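Local coordinates for contact-dependent inhibitor A (Enterobacter cloacae subsp. cloacae, PDB 4NTQ), which is a contact-dependent growth inhibition toxin that carries a ribosomal RNase into neighbouring bacteria, here bound in its C-terminal toxin region by the immunity protein CdiI, at the interface of chains A and B. Numbering follows the deposited sequence. Chains: chain A, Contact-dependent inhibitor A; chain B, ECL CdiI.

Contact 1: the interface of chains A and B. Residues chain A 223, 226; chain B 124-125, 127.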
loop_
_atom_site.group_PDB
_atom_site.type_symbol
_atom_site.label_atom_id
_atom_site.label_comp_id
_atom_site.label_asym_id
_atom_site.label_seq_id
_atom_site.Cartn_x
_atom_site.Cartn_y
_atom_site.Cartn_z
ATOM N N ILE A 223 0.309 -9.453 6.041
ATOM C CA ILE A 223 0.737 -10.524 6.936
ATOM C C ILE A 223 1.909 -11.304 6.367
ATOM O O ILE A 223 2.109 -12.480 6.697
ATOM C CB ILE A 223 -0.412 -11.475 7.332
ATOM C CG1 ILE A 223 -1.133 -12.006 6.096
ATOM C CG2 ILE A 223 -1.385 -10.773 8.267
ATOM C CD1 ILE A 223 -2.154 -13.122 6.416
ATOM N N TYR A 226 5.960 -13.494 0.775
ATOM C CA TYR A 226 5.929 -14.951 0.594
ATOM C C TYR A 226 6.642 -15.417 -0.667
ATOM O O TYR A 226 6.702 -14.681 -1.656
ATOM C CB TYR A 226 4.482 -15.463 0.553
ATOM C CG TYR A 226 3.762 -15.349 1.877
ATOM C CD1 TYR A 226 3.492 -16.480 2.646
ATOM C CD2 TYR A 226 3.355 -14.110 2.363
ATOM C CE1 TYR A 226 2.833 -16.373 3.868
ATOM C CE2 TYR A 226 2.708 -13.997 3.560
ATOM C CZ TYR A 226 2.447 -15.127 4.318
ATOM O OH TYR A 226 1.798 -14.990 5.521
HETATM N N MSE B 124 -1.860 -14.213 13.174
HETATM C CA MSE B 124 -0.793 -13.919 12.222
HETATM C C MSE B 124 -0.158 -12.566 12.527
HETATM O O MSE B 124 -0.861 -11.591 12.804
HETATM C CB MSE B 124 -1.333 -13.940 10.795
HETATM C CG MSE B 124 -1.726 -15.319 10.308
HETATM SE SE MSE B 124 -0.134 -16.418 10.069
HETATM C CE MSE B 124 0.639 -15.452 8.546
ATOM N N LYS B 125 1.170 -12.507 12.498
ATOM C CA LYS B 125 1.847 -11.247 12.740
ATOM C C LYS B 125 1.493 -10.243 11.649
ATOM O O LYS B 125 1.551 -10.551 10.462
ATOM C CB LYS B 125 3.357 -11.431 12.826
ATOM C CG LYS B 125 4.112 -10.114 12.896
ATOM C CD LYS B 125 5.607 -10.323 12.804
ATOM C CE LYS B 125 6.340 -8.999 12.672
ATOM N NZ LYS B 125 7.797 -9.184 12.879
ATOM N N SER B 127 2.542 -7.254 9.496
ATOM C CA SER B 127 3.829 -6.708 9.105
ATOM C C SER B 127 3.978 -5.296 9.671
ATOM O O SER B 127 3.040 -4.510 9.650
ATOM C CB SER B 127 3.976 -6.707 7.584
ATOM O OG SER B 127 4.055 -8.022 7.049
#
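A:Ile223 and A:Tyr226 meet B:Met124 and B:Lys125 in a strand-to-loop patch of the toxin–immunity interface, where a loop of CdiI lies against the toxin of the Novel toxin 21 family and helps hold the neutralised heterodimer together. The toxin side is the strand 222-226, while B:Met124, B:Lys125 and B:Ser127 belong to an irregular stretch of the immunity protein.

B:Met124 is a selenomethionine. Its chain is bent at both chi2 and chi3 (-69° and -68°), a double turn that brings the terminal methyl round towards the toxin. There CE lies 3.3 Å from A:Tyr226 OH, the phenol oxygen, the two side chains arriving from opposite directions. The same methyl is 3.8 Å from A:Ile223 O, and thus sits beside both ends of a bond made within the toxin. In that bond A:Tyr226 OH donates to A:Ile223 O at 2.8 Å. The phenol stands above the carbonyl plane, 42° out of it, and is not aligned with a lone pair. This tie probably helps hold the phenol oxygen in place, so that the loop packs against a group already held by its own chain.

A:Ile223 makes its nearest approach through its backbone, with CA 3.6 Å from B:Lys125 O, the main-chain carbonyl oxygen. Its CG2 branch, anti to the carbonyl carbon and beside the backbone N, points to the loop as well and comes within 3.7 Å of B:Lys125 O. CG2 also touches the base of the selenomethionine side chain, 4.1 Å from B:Met124 CB, where the two side chains cross at about a right angle. The long side chain of B:Lys125 is extended and leads away from A:Ile223, leaving its carbonyl to make the approach. B:Ser127 borders the patch, its hydroxyl OG 4.0 Å from A:Ile223 C.

Contact 2: the interface of chains A and B. Residues chain A 190-192, 201, 216; chain B 76, 78, 95.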
loop_
_atom_site.group_PDB
_atom_site.type_symbol
_atom_site.label_atom_id
_atom_site.label_comp_id
_atom_site.label_asym_id
_atom_site.label_seq_id
_atom_site.Cartn_x
_atom_site.Cartn_y
_atom_site.Cartn_z
ATOM N N GLN A 190 -2.369 -2.680 -10.668
ATOM C CA GLN A 190 -1.983 -3.736 -9.742
ATOM C C GLN A 190 -3.240 -4.298 -9.130
ATOM O O GLN A 190 -3.955 -3.598 -8.421
ATOM C CB GLN A 190 -1.063 -3.218 -8.632
ATOM C CG GLN A 190 0.431 -3.202 -8.961
ATOM C CD GLN A 190 1.290 -2.727 -7.784
ATOM O OE1 GLN A 190 1.825 -1.614 -7.797
ATOM N NE2 GLN A 190 1.421 -3.573 -6.764
ATOM N N PRO A 191 -3.530 -5.570 -9.413
ATOM C CA PRO A 191 -4.745 -6.135 -8.855
ATOM C C PRO A 191 -4.399 -6.877 -7.589
ATOM O O PRO A 191 -3.247 -6.956 -7.189
ATOM C CB PRO A 191 -5.138 -7.155 -9.909
ATOM C CG PRO A 191 -3.815 -7.714 -10.321
ATOM C CD PRO A 191 -2.857 -6.534 -10.301
ATOM N N VAL A 192 -5.422 -7.458 -6.993
ATOM C CA VAL A 192 -5.289 -8.232 -5.789
ATOM C C VAL A 192 -6.048 -9.539 -6.076
ATOM O O VAL A 192 -7.089 -9.511 -6.732
ATOM C CB VAL A 192 -5.911 -7.423 -4.624
ATOM C CG1 VAL A 192 -6.690 -8.287 -3.712
ATOM C CG2 VAL A 192 -4.849 -6.634 -3.876
ATOM N N THR A 201 -0.776 -10.240 -3.948
ATOM C CA THR A 201 -0.351 -9.511 -5.138
ATOM C C THR A 201 1.079 -9.903 -5.355
ATOM O O THR A 201 1.791 -10.168 -4.387
ATOM C CB THR A 201 -0.316 -7.978 -4.965
ATOM O OG1 THR A 201 0.590 -7.630 -3.911
ATOM C CG2 THR A 201 -1.657 -7.439 -4.647
ATOM N N PHE A 216 -2.152 -10.119 2.158
ATOM C CA PHE A 216 -2.902 -9.287 3.087
ATOM C C PHE A 216 -4.067 -10.079 3.677
ATOM O O PHE A 216 -4.695 -10.882 2.986
ATOM C CB PHE A 216 -3.417 -8.030 2.389
ATOM C CG PHE A 216 -2.333 -7.187 1.781
ATOM C CD1 PHE A 216 -1.848 -6.075 2.443
ATOM C CD2 PHE A 216 -1.794 -7.510 0.548
ATOM C CE1 PHE A 216 -0.847 -5.294 1.885
ATOM C CE2 PHE A 216 -0.800 -6.730 -0.022
ATOM C CZ PHE A 216 -0.328 -5.621 0.649
ATOM N N PHE B 76 -10.108 -0.643 -4.126
ATOM C CA PHE B 76 -9.165 -0.652 -3.007
ATOM C C PHE B 76 -7.937 0.212 -3.299
ATOM O O PHE B 76 -7.615 0.464 -4.450
ATOM C CB PHE B 76 -8.702 -2.075 -2.715
ATOM C CG PHE B 76 -7.961 -2.720 -3.861
ATOM C CD1 PHE B 76 -6.584 -2.596 -3.973
ATOM C CD2 PHE B 76 -8.637 -3.461 -4.807
ATOM C CE1 PHE B 76 -5.902 -3.195 -5.015
ATOM C CE2 PHE B 76 -7.968 -4.067 -5.843
ATOM C CZ PHE B 76 -6.597 -3.929 -5.953
ATOM N N PHE B 78 -3.713 0.943 -1.872
ATOM C CA PHE B 78 -2.611 0.584 -0.990
ATOM C C PHE B 78 -2.219 1.795 -0.181
ATOM O O PHE B 78 -2.190 2.914 -0.697
ATOM C CB PHE B 78 -1.401 0.063 -1.770
ATOM C CG PHE B 78 -1.639 -1.256 -2.438
ATOM C CD1 PHE B 78 -1.394 -2.439 -1.767
ATOM C CD2 PHE B 78 -2.121 -1.310 -3.732
ATOM C CE1 PHE B 78 -1.613 -3.652 -2.379
ATOM C CE2 PHE B 78 -2.349 -2.523 -4.348
ATOM C CZ PHE B 78 -2.096 -3.697 -3.670
ATOM N N VAL B 95 -4.025 -2.570 2.951
ATOM C CA VAL B 95 -4.901 -2.346 1.814
ATOM C C VAL B 95 -6.261 -1.931 2.336
ATOM O O VAL B 95 -6.852 -2.641 3.155
ATOM C CB VAL B 95 -5.087 -3.615 0.989
ATOM C CG1 VAL B 95 -6.121 -3.392 -0.082
ATOM C CG2 VAL B 95 -3.780 -4.039 0.384
#
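A:Phe216 packs against B:Val95 and B:Phe78 in an apolar part of the interface, where side chains from three short toxin strands and a preceding loop press on two long neighbouring strands of CdiI. From CB, which carries it away from strand 213-216, the ring of A:Phe216 is directed to the immunity protein by a chi1 of -58°, with CG beside the backbone N. One methyl of the partner then serves the whole ring. A:Phe216 CG lies 3.7 Å from B:Val95 CG2. Further out, A:Phe216 CD1 and CE1 are each 3.5 Å from that same B:Val95 CG2, and CD2 and CE2 are slightly more distant from it. The methyl is thus centred over one face in a CH-pi contact. At the tip, A:Phe216 CZ still lies under the methyl and also meets B:Phe78 CE1 at 3.8 Å. A:Phe216 CE2 lies at the edge of the B:Phe78 ring, in its plane, and the two rings are inclined by about 60°, an edge contact and not a parallel stack.

B:Phe78 is thereby wedged into the toxin surface, where it buries more area than the other residues of the patch. Its outermost atom, CZ, faces the methyl of A:Thr201, CG2, at 3.9 Å, the two side chains coming from opposite directions. B:Phe78 CZ also has A:Val192 CG2 4.0 Å away.

That valine methyl bridges two aromatic rings, since A:Val192 CG2 is also 3.8 Å from B:Phe76 CE1. B:Phe76 reaches the valine with a chi1 of 62°, which sets CG between its backbone N and carbonyl carbon. Its ring has B:Phe78 CE2 at the edge, in plane, so the two aromatic residues of strand 76-85 support one another. At the outer end of that ring, B:Phe76 CZ lies 3.6 Å from A:Gln190 O, a main-chain oxygen.

The C-alpha centres of contact 1 and contact 2 are about 15 Å apart, and the two share no residue. On the toxin, contact 1 uses strand 222-226, and contact 2 uses strands 192-194, 199-202 and 213-216 and the loop residues A:Gln190 and A:Pro191 just ahead of the first. On CdiI, contact 1 comes from a loop that precedes strand 129-132, whereas contact 2 rests on strands 76-85 and 88-97. The immunity protein therefore grips the toxin at separate places with different kinds of surface, an irregular loop and a regular sheet, which probably helps fix the toxin's orientation in the complex.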